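Local coordinates for LPG0439 HIT-related domain-containing protein (PDB 5L0L) that is of unknown function but belongs to the HIT-like family, here captured as the HIT-related domain of a longer transmembrane protein, at residues A27-R32 against S84-V89; Y35-I40 against N80-L85; G48-I53 against L154-I159; Y55-E58 against T62-S65. All blocks are in the same frame, centred on the assembly; numbering follows the deposited sequence.

Contact 1: A27-R32 against S84-V89; sequences AVITVR and SLMTQV
Ile29 touches Leu85 and Met86 where the six-stranded antiparallel sheet of this HIT-like domain packs on helix 73-92. The two segments share no hydrogen bond; the joint is wholly apolar and buried. The strand is held at both sides first. Ala27 pairs through its backbone with Val39, and Val28 pairs with Thr210 on the opposite neighbour, so this is an inner strand. Ile29 then carries the contact alone. Its CG1 branch lies beside the backbone N (chi1 -51°) and runs on extended, which pushes CD1 out toward the helix. CD1 meets one branch of Leu85, the methyl CD2, at 3.7 Å. The two side chains cross at a slant. Further along, Arg32 leaves the strand and forms a salt bridge with Asp81 one turn earlier on the helix, adding a polar tie beside the apolar one. Leu85 also packs on Leu207 and Val209, and on Tyr193 of helix 176-194. Met86 is a selenomethionine; its chain is folded at every torsion. Its selenium SE comes to 4.4 Å from Ile29 CD1, the same methyl that meets Leu85.

Contact 2: Y35-I40 against N80-L85; sequences YHYSVI and NDVASL
The Tyr37 ring receives the methyl CG2 of Val82 at a slant, neither squarely over its face nor in its plane. The closest ring atom is CD1, 3.9 Å from Val82 CG2, with ring atom CG at 4.0 Å from the same methyl. The methyl therefore sits near the root of the ring, and it also lies 4.1 Å from Tyr37 CB. The ring of Tyr55 meets the Tyr37 ring with the planes about 40° apart. The Tyr37 hydroxyl is hydrogen-bonded to the backbone O of Glu75, which ties the far end of the ring to the first turn of helix 73-92.

Val82 works as a two-pronged side chain. Its CG1 stands anti to the backbone N (chi1 175°) and turns to Val39, while CG2 turns to Tyr37. Val82 CG1 is 3.9 Å from Val39 CG2, and the two valine side chains run antiparallel, side by side. Tyr37 and Val39 are alternate residues of one strand, so both face the helix.

On the helix, Asn80 O accepts two bonds. Ser84 N reaches it at 2.9 Å and Ser84 OG at 3.0 Å, from opposite faces of the carbonyl plane. Asn80 ND2 makes weak hydrogen bonds to Ser84 and Asn80 of the second subunit, so this side of the helix faces the dimer partner. Val82 also packs on Ile53 and Val31. The residue thus spans three adjacent strands, 25-31, 35-41 and 51-58, which together form the floor beneath helix 73-92.

Contact 3: G48-I53 against L154-I159; sequences GYRIII and LMFDLI
Arg50 and Leu158 meet in a buried site of the HIT-like domain, near a bound sulfate about 5 Å from the Arg50 side chain. The sulfate probably came from the crystallisation liquor, but it may mark an anion site. Arg50 NH1 donates to Leu158 O at 2.9 Å, with a bent N-H...O angle of 150°. The oxygen lies somewhat out of the guanidinium plane. Water 1 lies in that plane at the edge; it accepts from Arg50 NH2 at 2.9 Å and donates to Leu158 O at 3.2 Å. The carbonyl is thus gripped directly and through water.

Leu158 also covers the cation. Its methyl CD2 sits over the centre of one guanidinium face, 3.5 Å from Arg50 CZ. The Arg50 chain bends at chi3 (75°), which turns the guanidinium toward the loop. Before the bend, Arg50 CD packs at 4.1 Å from Phe156 CE1. The ring and guanidinium planes are almost perpendicular. The backbone N of Gly48 approaches the edge of the same ring.

Asp157 OD1 accepts from Ile159 N at 2.9 Å through its anti lone pair, an Asx turn that shapes the loop.

Asp45 forms a salt bridge with Arg50 NH1 and probably offsets its charge. Arg50 also packs on His130 and Trp132 of strand 128-134. These probably belong to a run like the histidine-triad motif of HIT proteins, with Trp132 where the third histidine would stand.

Contact 4: Y55-E58 against T62-S65; sequences YLNE and TLSS
Leu63 lays its methyl CD2 against the backbone of Leu56, 3.5 Å from Leu56 O. The same methyl is 3.8 Å from Leu56 CB, an apolar contact. It also faces the Asn57 side chain, with Asn57 OD1 at 3.9 Å. One branch of one leucine therefore carries most of the contact. Asn57 CG lies between its own backbone N and carbonyl carbon, the crowded position (chi1 68°), and its side chain crosses Leu63 at a slant. Asn57 CB comes to 3.9 Å from Thr62 O.

Water 2 joins the backbones, 2.7 Å from Leu56 O and 2.8 Å from Leu63 O. Counting atoms elsewhere, the water has too few protons for every acceptor near it, so not all can be served at once.

The next shell sets the shape of both segments. Leu56 and Asn57 both face His36 of the neighbouring strand, a classic beta bulge. On the other side, Thr62 OG1 accepts from Ser65 N at 3.0 Å, an ST motif, and Ser65 OG donates to Thr62 O at 2.7 Å. These bonds curl the chain where the 3-10 segment 64-65 begins. Asn57 ND2 makes a weak hydrogen bond to Ser61 O in the intervening turn.

No direct hydrogen bond crosses the contact. Methyl packing and a shared water join the returning chain to the end of strand 51-58, so solvent itself is part of this partly buried joint.

Contacts 1 and 2 are core. Both set helix 73-92 on one sheet, on the neighbouring strands 25-31 and 35-41. They share Ser84 and Leu85, and a salt bridge runs between them. Their centres are about 4 Å apart, and each crosses its own interface by apolar side chains alone. Contact 3 is also buried, but it mixes a charged side chain, a carbonyl and a water. Contact 4 is the most exposed, at the other end of strand 51-58. The centres of contacts 3 and 4 are about 24 Å apart, on opposite sides of the chain's centre. Contacts 1 to 3 also touch the second subunit; contact 4 does not.

Contact 1: A27-R32 against S84-V89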
loop_
_atom_site.group_PDB
_atom_site.type_symbol
_atom_site.label_atom_id
_atom_site.label_comp_id
_atom_site.label_asym_id
_atom_site.label_seq_id
_atom_site.Cartn_x
_atom_site.Cartn_y
_atom_site.Cartn_z
ATOM N N ALA A 27 8.481 11.182 -13.406
ATOM C CA ALA A 27 9.233 10.165 -14.195
ATOM C C ALA A 27 8.343 9.118 -14.798
ATOM O O ALA A 27 7.205 8.927 -14.368
ATOM C CB ALA A 27 10.306 9.483 -13.334
ATOM N N VAL A 28 8.896 8.414 -15.799
ATOM C CA VAL A 28 8.360 7.156 -16.253
ATOM C C VAL A 28 9.382 6.065 -15.916
ATOM O O VAL A 28 10.596 6.239 -16.103
ATOM C CB VAL A 28 8.010 7.182 -17.760
ATOM C CG1 VAL A 28 7.631 5.806 -18.271
ATOM C CG2 VAL A 28 6.861 8.160 -18.027
ATOM N N ILE A 29 8.879 4.942 -15.417
ATOM C CA ILE A 29 9.700 3.834 -14.934
ATOM C C ILE A 29 9.208 2.552 -15.608
ATOM O O ILE A 29 8.011 2.254 -15.561
ATOM C CB ILE A 29 9.663 3.739 -13.403
ATOM C CG1 ILE A 29 9.996 5.147 -12.840
ATOM C CG2 ILE A 29 10.571 2.599 -12.919
ATOM C CD1 ILE A 29 10.219 5.339 -11.356
ATOM N N THR A 30 10.142 1.829 -16.248
ATOM C CA THR A 30 9.832 0.587 -16.966
ATOM C C THR A 30 10.406 -0.584 -16.188
ATOM O O THR A 30 11.565 -0.542 -15.765
ATOM C CB THR A 30 10.387 0.593 -18.390
ATOM O OG1 THR A 30 9.761 1.647 -19.123
ATOM C CG2 THR A 30 10.082 -0.748 -19.101
ATOM N N VAL A 31 9.570 -1.599 -15.974
ATOM C CA VAL A 31 9.906 -2.760 -15.175
ATOM C C VAL A 31 10.103 -3.973 -16.114
ATOM O O VAL A 31 9.209 -4.279 -16.910
ATOM C CB VAL A 31 8.790 -3.108 -14.176
ATOM C CG1 VAL A 31 9.146 -4.353 -13.371
ATOM C CG2 VAL A 31 8.563 -1.939 -13.224
ATOM N N ARG A 32 11.293 -4.586 -16.032
ATOM C CA ARG A 32 11.638 -5.840 -16.751
ATOM C C ARG A 32 11.445 -5.660 -18.238
ATOM O O ARG A 32 10.910 -6.538 -18.912
ATOM C CB ARG A 32 10.802 -7.025 -16.224
ATOM C CG ARG A 32 11.132 -7.409 -14.786
ATOM C CD ARG A 32 10.082 -8.290 -14.095
ATOM N NE ARG A 32 10.529 -8.497 -12.712
ATOM C CZ ARG A 32 10.058 -7.894 -11.608
ATOM N NH1 ARG A 32 8.990 -7.082 -11.622
ATOM N NH2 ARG A 32 10.637 -8.172 -10.431
ATOM N N SER A 84 8.389 0.392 -4.199
ATOM C CA SER A 84 9.580 0.137 -3.372
ATOM C C SER A 84 10.695 1.137 -3.670
ATOM O O SER A 84 11.322 1.666 -2.738
ATOM C CB SER A 84 10.083 -1.287 -3.592
ATOM O OG SER A 84 9.087 -2.220 -3.190
ATOM N N LEU A 85 10.915 1.414 -4.952
ATOM C CA LEU A 85 11.896 2.434 -5.386
ATOM C C LEU A 85 11.535 3.815 -4.805
ATOM O O LEU A 85 12.351 4.466 -4.167
ATOM C CB LEU A 85 11.946 2.514 -6.921
ATOM C CG LEU A 85 12.708 3.698 -7.531
ATOM C CD1 LEU A 85 14.131 3.693 -7.055
ATOM C CD2 LEU A 85 12.649 3.679 -9.061
HETATM N N MSE A 86 10.287 4.237 -5.016
HETATM C CA MSE A 86 9.878 5.573 -4.586
HETATM C C MSE A 86 9.914 5.761 -3.097
HETATM O O MSE A 86 10.104 6.886 -2.640
HETATM C CB MSE A 86 8.519 6.004 -5.142
HETATM C CG MSE A 86 8.470 6.107 -6.654
HETATM SE SE MSE A 86 9.850 7.302 -7.403
HETATM C CE MSE A 86 9.417 8.903 -6.390
ATOM N N THR A 87 9.723 4.695 -2.300
ATOM C CA THR A 87 9.870 4.856 -0.850
ATOM C C THR A 87 11.220 5.484 -0.429
ATOM O O THR A 87 11.282 6.217 0.564
ATOM C CB THR A 87 9.714 3.552 -0.046
ATOM O OG1 THR A 87 10.787 2.650 -0.363
ATOM C CG2 THR A 87 8.329 2.892 -0.293
ATOM N N GLN A 88 12.274 5.222 -1.212
ATOM C CA GLN A 88 13.598 5.734 -0.886
ATOM C C GLN A 88 13.726 7.243 -1.072
ATOM O O GLN A 88 14.535 7.874 -0.382
ATOM C CB GLN A 88 14.677 4.959 -1.648
ATOM C CG GLN A 88 14.615 3.440 -1.355
ATOM C CD GLN A 88 14.652 3.121 0.124
ATOM O OE1 GLN A 88 15.684 3.315 0.790
ATOM N NE2 GLN A 88 13.515 2.679 0.675
ATOM N N VAL A 89 12.928 7.826 -1.964
ATOM C CA VAL A 89 12.905 9.272 -2.103
ATOM C C VAL A 89 12.325 9.917 -0.825
ATOM O O VAL A 89 12.897 10.860 -0.294
ATOM C CB VAL A 89 12.141 9.713 -3.351
ATOM C CG1 VAL A 89 11.971 11.209 -3.352
ATOM C CG2 VAL A 89 12.857 9.221 -4.598
#

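Contact 2: Y35-I40 against N80-L85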
loop_
_atom_site.group_PDB
_atom_site.type_symbol
_atom_site.label_atom_id
_atom_site.label_comp_id
_atom_site.label_asym_id
_atom_site.label_seq_id
_atom_site.Cartn_x
_atom_site.Cartn_y
_atom_site.Cartn_z
ATOM N N TYR A 35 6.837 -3.465 -18.613
ATOM C CA TYR A 35 5.703 -2.801 -17.944
ATOM C C TYR A 35 6.074 -1.357 -17.636
ATOM O O TYR A 35 7.108 -1.109 -17.002
ATOM C CB TYR A 35 5.304 -3.562 -16.689
ATOM C CG TYR A 35 4.905 -4.996 -16.982
ATOM C CD1 TYR A 35 3.627 -5.312 -17.455
ATOM C CD2 TYR A 35 5.825 -6.036 -16.826
ATOM C CE1 TYR A 35 3.268 -6.635 -17.744
ATOM C CE2 TYR A 35 5.474 -7.363 -17.107
ATOM C CZ TYR A 35 4.203 -7.653 -17.570
ATOM O OH TYR A 35 3.881 -8.967 -17.851
ATOM N N HIS A 36 5.258 -0.426 -18.117
ATOM C CA HIS A 36 5.563 1.015 -18.024
ATOM C C HIS A 36 4.663 1.673 -16.971
ATOM O O HIS A 36 3.437 1.477 -16.998
ATOM C CB HIS A 36 5.296 1.706 -19.355
ATOM C CG HIS A 36 5.998 1.076 -20.514
ATOM N ND1 HIS A 36 7.370 1.086 -20.641
ATOM C CD2 HIS A 36 5.520 0.396 -21.588
ATOM C CE1 HIS A 36 7.709 0.432 -21.747
ATOM N NE2 HIS A 36 6.607 0.008 -22.337
ATOM N N TYR A 37 5.263 2.478 -16.103
ATOM C CA TYR A 37 4.564 3.158 -14.989
ATOM C C TYR A 37 4.921 4.642 -14.948
ATOM O O TYR A 37 6.058 5.002 -15.265
ATOM C CB TYR A 37 4.953 2.512 -13.648
ATOM C CG TYR A 37 4.617 1.041 -13.581
ATOM C CD1 TYR A 37 5.497 0.093 -14.082
ATOM C CD2 TYR A 37 3.404 0.605 -13.059
ATOM C CE1 TYR A 37 5.204 -1.263 -14.049
ATOM C CE2 TYR A 37 3.092 -0.755 -13.030
ATOM C CZ TYR A 37 3.987 -1.678 -13.552
ATOM O OH TYR A 37 3.676 -3.015 -13.533
ATOM N N SER A 38 3.960 5.502 -14.613
ATOM C CA SER A 38 4.199 6.919 -14.381
ATOM C C SER A 38 4.211 7.229 -12.892
ATOM O O SER A 38 3.508 6.585 -12.119
ATOM C CB SER A 38 3.145 7.800 -15.052
ATOM O OG SER A 38 1.879 7.601 -14.509
ATOM N N VAL A 39 5.065 8.154 -12.503
ATOM C CA VAL A 39 5.127 8.697 -11.170
ATOM C C VAL A 39 4.885 10.196 -11.291
ATOM O O VAL A 39 5.666 10.902 -11.944
ATOM C CB VAL A 39 6.487 8.420 -10.511
ATOM C CG1 VAL A 39 6.541 9.068 -9.142
ATOM C CG2 VAL A 39 6.766 6.895 -10.471
ATOM N N ILE A 40 3.808 10.703 -10.677
ATOM C CA ILE A 40 3.476 12.127 -10.741
ATOM C C ILE A 40 3.133 12.644 -9.347
ATOM O O ILE A 40 2.678 11.876 -8.489
ATOM C CB ILE A 40 2.300 12.428 -11.740
ATOM C CG1 ILE A 40 0.946 12.019 -11.160
ATOM C CG2 ILE A 40 2.521 11.722 -13.084
ATOM C CD1 ILE A 40 -0.231 12.395 -12.034
ATOM N N ASN A 80 4.240 -2.488 -7.495
ATOM C CA ASN A 80 4.825 -2.595 -6.168
ATOM C C ASN A 80 6.340 -2.433 -6.156
ATOM O O ASN A 80 6.887 -1.942 -5.185
ATOM C CB ASN A 80 4.394 -3.913 -5.515
ATOM C CG ASN A 80 2.928 -3.900 -5.113
ATOM O OD1 ASN A 80 2.181 -2.984 -5.446
ATOM N ND2 ASN A 80 2.517 -4.878 -4.344
ATOM N N ASP A 81 7.017 -2.861 -7.225
ATOM C CA ASP A 81 8.465 -2.603 -7.349
ATOM C C ASP A 81 8.742 -1.097 -7.492
ATOM O O ASP A 81 9.672 -0.565 -6.874
ATOM C CB ASP A 81 9.057 -3.334 -8.566
ATOM C CG ASP A 81 9.232 -4.830 -8.353
ATOM O OD1 ASP A 81 9.134 -5.354 -7.212
ATOM O OD2 ASP A 81 9.511 -5.525 -9.385
ATOM N N VAL A 82 7.978 -0.427 -8.352
ATOM C CA VAL A 82 8.128 1.022 -8.524
ATOM C C VAL A 82 7.834 1.741 -7.188
ATOM O O VAL A 82 8.554 2.695 -6.793
ATOM C CB VAL A 82 7.239 1.558 -9.650
ATOM C CG1 VAL A 82 7.332 3.083 -9.729
ATOM C CG2 VAL A 82 7.660 0.958 -10.988
ATOM N N ALA A 83 6.804 1.269 -6.464
ATOM C CA ALA A 83 6.560 1.761 -5.107
ATOM C C ALA A 83 7.777 1.574 -4.187
ATOM O O ALA A 83 8.183 2.511 -3.497
ATOM C CB ALA A 83 5.281 1.158 -4.515
ATOM N N SER A 84 8.389 0.392 -4.199
ATOM C CA SER A 84 9.580 0.137 -3.372
ATOM C C SER A 84 10.695 1.137 -3.670
ATOM O O SER A 84 11.322 1.666 -2.738
ATOM C CB SER A 84 10.083 -1.287 -3.592
ATOM O OG SER A 84 9.087 -2.220 -3.190
ATOM N N LEU A 85 10.915 1.414 -4.952
ATOM C CA LEU A 85 11.896 2.434 -5.386
ATOM C C LEU A 85 11.535 3.815 -4.805
ATOM O O LEU A 85 12.351 4.466 -4.167
ATOM C CB LEU A 85 11.946 2.514 -6.921
ATOM C CG LEU A 85 12.708 3.698 -7.531
ATOM C CD1 LEU A 85 14.131 3.693 -7.055
ATOM C CD2 LEU A 85 12.649 3.679 -9.061
#

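Contact 3: G48-I53 against L154-I159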
loop_
_atom_site.group_PDB
_atom_site.type_symbol
_atom_site.label_atom_id
_atom_site.label_comp_id
_atom_site.label_asym_id
_atom_site.label_seq_id
_atom_site.Cartn_x
_atom_site.Cartn_y
_atom_site.Cartn_z
ATOM N N GLY A 48 1.430 16.032 2.355
ATOM C CA GLY A 48 2.372 14.933 2.447
ATOM C C GLY A 48 3.232 14.714 1.194
ATOM O O GLY A 48 3.837 13.654 1.050
ATOM N N TYR A 49 3.291 15.711 0.322
ATOM C CA TYR A 49 3.909 15.584 -0.998
ATOM C C TYR A 49 3.391 14.332 -1.725
ATOM O O TYR A 49 4.172 13.562 -2.264
ATOM C CB TYR A 49 5.456 15.564 -0.886
ATOM C CG TYR A 49 6.122 16.627 -0.028
ATOM C CD1 TYR A 49 5.572 17.908 0.138
ATOM C CD2 TYR A 49 7.310 16.359 0.612
ATOM C CE1 TYR A 49 6.203 18.859 0.922
ATOM C CE2 TYR A 49 7.982 17.320 1.355
ATOM C CZ TYR A 49 7.430 18.561 1.522
ATOM O OH TYR A 49 8.050 19.484 2.295
ATOM N N ARG A 50 2.064 14.117 -1.706
ATOM C CA ARG A 50 1.476 12.921 -2.311
ATOM C C ARG A 50 1.929 12.721 -3.751
ATOM O O ARG A 50 1.898 13.691 -4.551
ATOM C CB ARG A 50 -0.043 13.016 -2.326
ATOM C CG ARG A 50 -0.745 12.617 -1.071
ATOM C CD ARG A 50 -2.243 12.917 -1.202
ATOM N NE ARG A 50 -2.918 11.952 -2.053
ATOM C CZ ARG A 50 -4.251 11.776 -2.095
ATOM N NH1 ARG A 50 -5.078 12.568 -1.416
ATOM N NH2 ARG A 50 -4.751 10.804 -2.854
ATOM N N ILE A 51 2.288 11.481 -4.088
ATOM C CA ILE A 51 2.460 11.059 -5.475
ATOM C C ILE A 51 1.434 9.991 -5.844
ATOM O O ILE A 51 0.840 9.348 -4.975
ATOM C CB ILE A 51 3.874 10.528 -5.770
ATOM C CG1 ILE A 51 4.182 9.309 -4.910
ATOM C CG2 ILE A 51 4.895 11.657 -5.630
ATOM C CD1 ILE A 51 5.440 8.569 -5.303
ATOM N N ILE A 52 1.211 9.850 -7.141
ATOM C CA ILE A 52 0.440 8.729 -7.706
ATOM C C ILE A 52 1.406 7.939 -8.585
ATOM O O ILE A 52 2.124 8.511 -9.412
ATOM C CB ILE A 52 -0.722 9.222 -8.560
ATOM C CG1 ILE A 52 -1.645 10.145 -7.748
ATOM C CG2 ILE A 52 -1.519 8.039 -9.143
ATOM C CD1 ILE A 52 -2.609 10.951 -8.606
ATOM N N ILE A 53 1.437 6.631 -8.382
ATOM C CA ILE A 53 2.203 5.721 -9.196
ATOM C C ILE A 53 1.157 4.939 -9.959
ATOM O O ILE A 53 0.272 4.320 -9.333
ATOM C CB ILE A 53 3.041 4.764 -8.334
ATOM C CG1 ILE A 53 3.977 5.573 -7.433
ATOM C CG2 ILE A 53 3.795 3.766 -9.238
ATOM C CD1 ILE A 53 4.849 4.728 -6.523
ATOM N N LEU A 154 -1.962 10.173 13.658
ATOM C CA LEU A 154 -3.329 10.321 13.164
ATOM C C LEU A 154 -3.419 9.722 11.763
ATOM O O LEU A 154 -2.422 9.711 11.026
ATOM C CB LEU A 154 -3.730 11.790 13.106
ATOM C CG LEU A 154 -3.684 12.523 14.453
ATOM C CD1 LEU A 154 -3.956 14.006 14.268
ATOM C CD2 LEU A 154 -4.673 11.884 15.418
HETATM N N MSE A 155 -4.603 9.265 11.392
HETATM C CA MSE A 155 -4.855 8.781 10.031
HETATM C C MSE A 155 -4.816 9.883 8.974
HETATM O O MSE A 155 -5.488 10.894 9.109
HETATM C CB MSE A 155 -6.240 8.117 9.975
HETATM C CG MSE A 155 -6.600 7.483 8.630
HETATM SE SE MSE A 155 -5.631 5.794 8.428
HETATM C CE MSE A 155 -6.680 4.732 9.658
ATOM N N PHE A 156 -4.054 9.664 7.908
ATOM C CA PHE A 156 -4.035 10.545 6.738
ATOM C C PHE A 156 -5.195 10.150 5.822
ATOM O O PHE A 156 -5.260 9.007 5.356
ATOM C CB PHE A 156 -2.703 10.398 6.015
ATOM C CG PHE A 156 -2.454 11.431 4.938
ATOM C CD1 PHE A 156 -3.199 11.441 3.770
ATOM C CD2 PHE A 156 -1.442 12.366 5.081
ATOM C CE1 PHE A 156 -2.948 12.379 2.752
ATOM C CE2 PHE A 156 -1.195 13.297 4.081
ATOM C CZ PHE A 156 -1.927 13.299 2.920
ATOM N N ASP A 157 -6.154 11.043 5.612
ATOM C CA ASP A 157 -7.320 10.708 4.799
ATOM C C ASP A 157 -7.048 11.094 3.352
ATOM O O ASP A 157 -6.846 12.274 3.058
ATOM C CB ASP A 157 -8.593 11.399 5.317
ATOM C CG ASP A 157 -9.856 10.729 4.796
ATOM O OD1 ASP A 157 -10.029 10.515 3.557
ATOM O OD2 ASP A 157 -10.704 10.351 5.635
ATOM N N LEU A 158 -7.027 10.100 2.453
ATOM C CA LEU A 158 -6.746 10.347 1.038
ATOM C C LEU A 158 -7.914 10.980 0.271
ATOM O O LEU A 158 -7.710 11.421 -0.863
ATOM C CB LEU A 158 -6.260 9.074 0.321
ATOM C CG LEU A 158 -4.916 8.560 0.838
ATOM C CD1 LEU A 158 -4.650 7.167 0.302
ATOM C CD2 LEU A 158 -3.727 9.475 0.510
ATOM N N ILE A 159 -9.095 11.016 0.897
ATOM C CA ILE A 159 -10.288 11.724 0.449
ATOM C C ILE A 159 -11.009 10.885 -0.597
ATOM O O ILE A 159 -10.547 10.778 -1.731
ATOM C CB ILE A 159 -10.061 13.146 -0.145
ATOM C CG1 ILE A 159 -9.165 14.022 0.706
ATOM C CG2 ILE A 159 -11.423 13.857 -0.319
ATOM C CD1 ILE A 159 -9.599 14.204 2.149
HETATM O O HOH W 1 -7.360 9.818 -3.653
#

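Contact 4: Y55-E58 against T62-S65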
loop_
_atom_site.group_PDB
_atom_site.type_symbol
_atom_site.label_atom_id
_atom_site.label_comp_id
_atom_site.label_asym_id
_atom_site.label_seq_id
_atom_site.Cartn_x
_atom_site.Cartn_y
_atom_site.Cartn_z
ATOM N N TYR A 55 0.071 2.498 -13.511
ATOM C CA TYR A 55 0.456 1.591 -14.587
ATOM C C TYR A 55 -0.109 2.152 -15.881
ATOM O O TYR A 55 -1.325 2.315 -16.000
ATOM C CB TYR A 55 -0.154 0.216 -14.309
ATOM C CG TYR A 55 0.016 -0.799 -15.410
ATOM C CD1 TYR A 55 1.252 -1.015 -16.003
ATOM C CD2 TYR A 55 -1.066 -1.593 -15.811
ATOM C CE1 TYR A 55 1.397 -1.976 -17.023
ATOM C CE2 TYR A 55 -0.919 -2.560 -16.810
ATOM C CZ TYR A 55 0.312 -2.722 -17.421
ATOM O OH TYR A 55 0.466 -3.707 -18.416
ATOM N N LEU A 56 0.770 2.440 -16.829
ATOM C CA LEU A 56 0.383 2.980 -18.127
ATOM C C LEU A 56 -0.039 1.870 -19.092
ATOM O O LEU A 56 -1.156 1.861 -19.580
ATOM C CB LEU A 56 1.549 3.783 -18.736
ATOM C CG LEU A 56 2.016 5.007 -17.964
ATOM C CD1 LEU A 56 3.416 5.468 -18.410
ATOM C CD2 LEU A 56 1.000 6.119 -18.134
ATOM N N ASN A 57 0.879 0.959 -19.356
ATOM C CA ASN A 57 0.683 -0.076 -20.372
ATOM C C ASN A 57 1.840 -1.053 -20.399
ATOM O O ASN A 57 2.881 -0.836 -19.777
ATOM C CB ASN A 57 0.550 0.575 -21.767
ATOM C CG ASN A 57 1.841 1.206 -22.238
ATOM O OD1 ASN A 57 2.410 2.070 -21.578
ATOM N ND2 ASN A 57 2.307 0.790 -23.397
ATOM N N GLU A 58 1.661 -2.107 -21.195
ATOM C CA GLU A 58 2.666 -3.134 -21.405
ATOM C C GLU A 58 3.082 -3.068 -22.886
ATOM O O GLU A 58 2.225 -2.885 -23.750
ATOM C CB GLU A 58 2.059 -4.496 -21.042
ATOM C CG GLU A 58 2.840 -5.701 -21.499
ATOM C CD GLU A 58 2.571 -6.082 -22.951
ATOM O OE1 GLU A 58 1.374 -6.096 -23.350
ATOM O OE2 GLU A 58 3.556 -6.360 -23.680
ATOM N N THR A 62 -2.161 0.118 -25.904
ATOM C CA THR A 62 -2.692 1.439 -25.621
ATOM C C THR A 62 -2.873 1.622 -24.111
ATOM O O THR A 62 -3.029 0.631 -23.364
ATOM C CB THR A 62 -4.069 1.635 -26.258
ATOM O OG1 THR A 62 -4.939 0.618 -25.758
ATOM C CG2 THR A 62 -3.986 1.554 -27.789
ATOM N N LEU A 63 -2.919 2.877 -23.675
ATOM C CA LEU A 63 -3.231 3.168 -22.271
ATOM C C LEU A 63 -4.631 2.675 -21.950
ATOM O O LEU A 63 -4.841 2.115 -20.885
ATOM C CB LEU A 63 -3.106 4.656 -21.934
ATOM C CG LEU A 63 -1.758 5.365 -22.155
ATOM C CD1 LEU A 63 -1.711 6.668 -21.373
ATOM C CD2 LEU A 63 -0.572 4.506 -21.804
ATOM N N SER A 64 -5.568 2.856 -22.891
ATOM C CA SER A 64 -6.965 2.373 -22.738
ATOM C C SER A 64 -7.105 0.901 -22.492
ATOM O O SER A 64 -7.979 0.483 -21.718
ATOM C CB SER A 64 -7.797 2.745 -23.961
ATOM O OG SER A 64 -8.027 4.130 -23.885
ATOM N N SER A 65 -6.240 0.097 -23.107
ATOM C CA SER A 65 -6.328 -1.346 -22.933
ATOM C C SER A 65 -6.029 -1.748 -21.476
ATOM O O SER A 65 -6.347 -2.850 -21.089
ATOM C CB SER A 65 -5.382 -2.098 -23.858
ATOM O OG SER A 65 -4.031 -1.856 -23.503
HETATM O O HOH W 2 -3.406 3.015 -18.627
#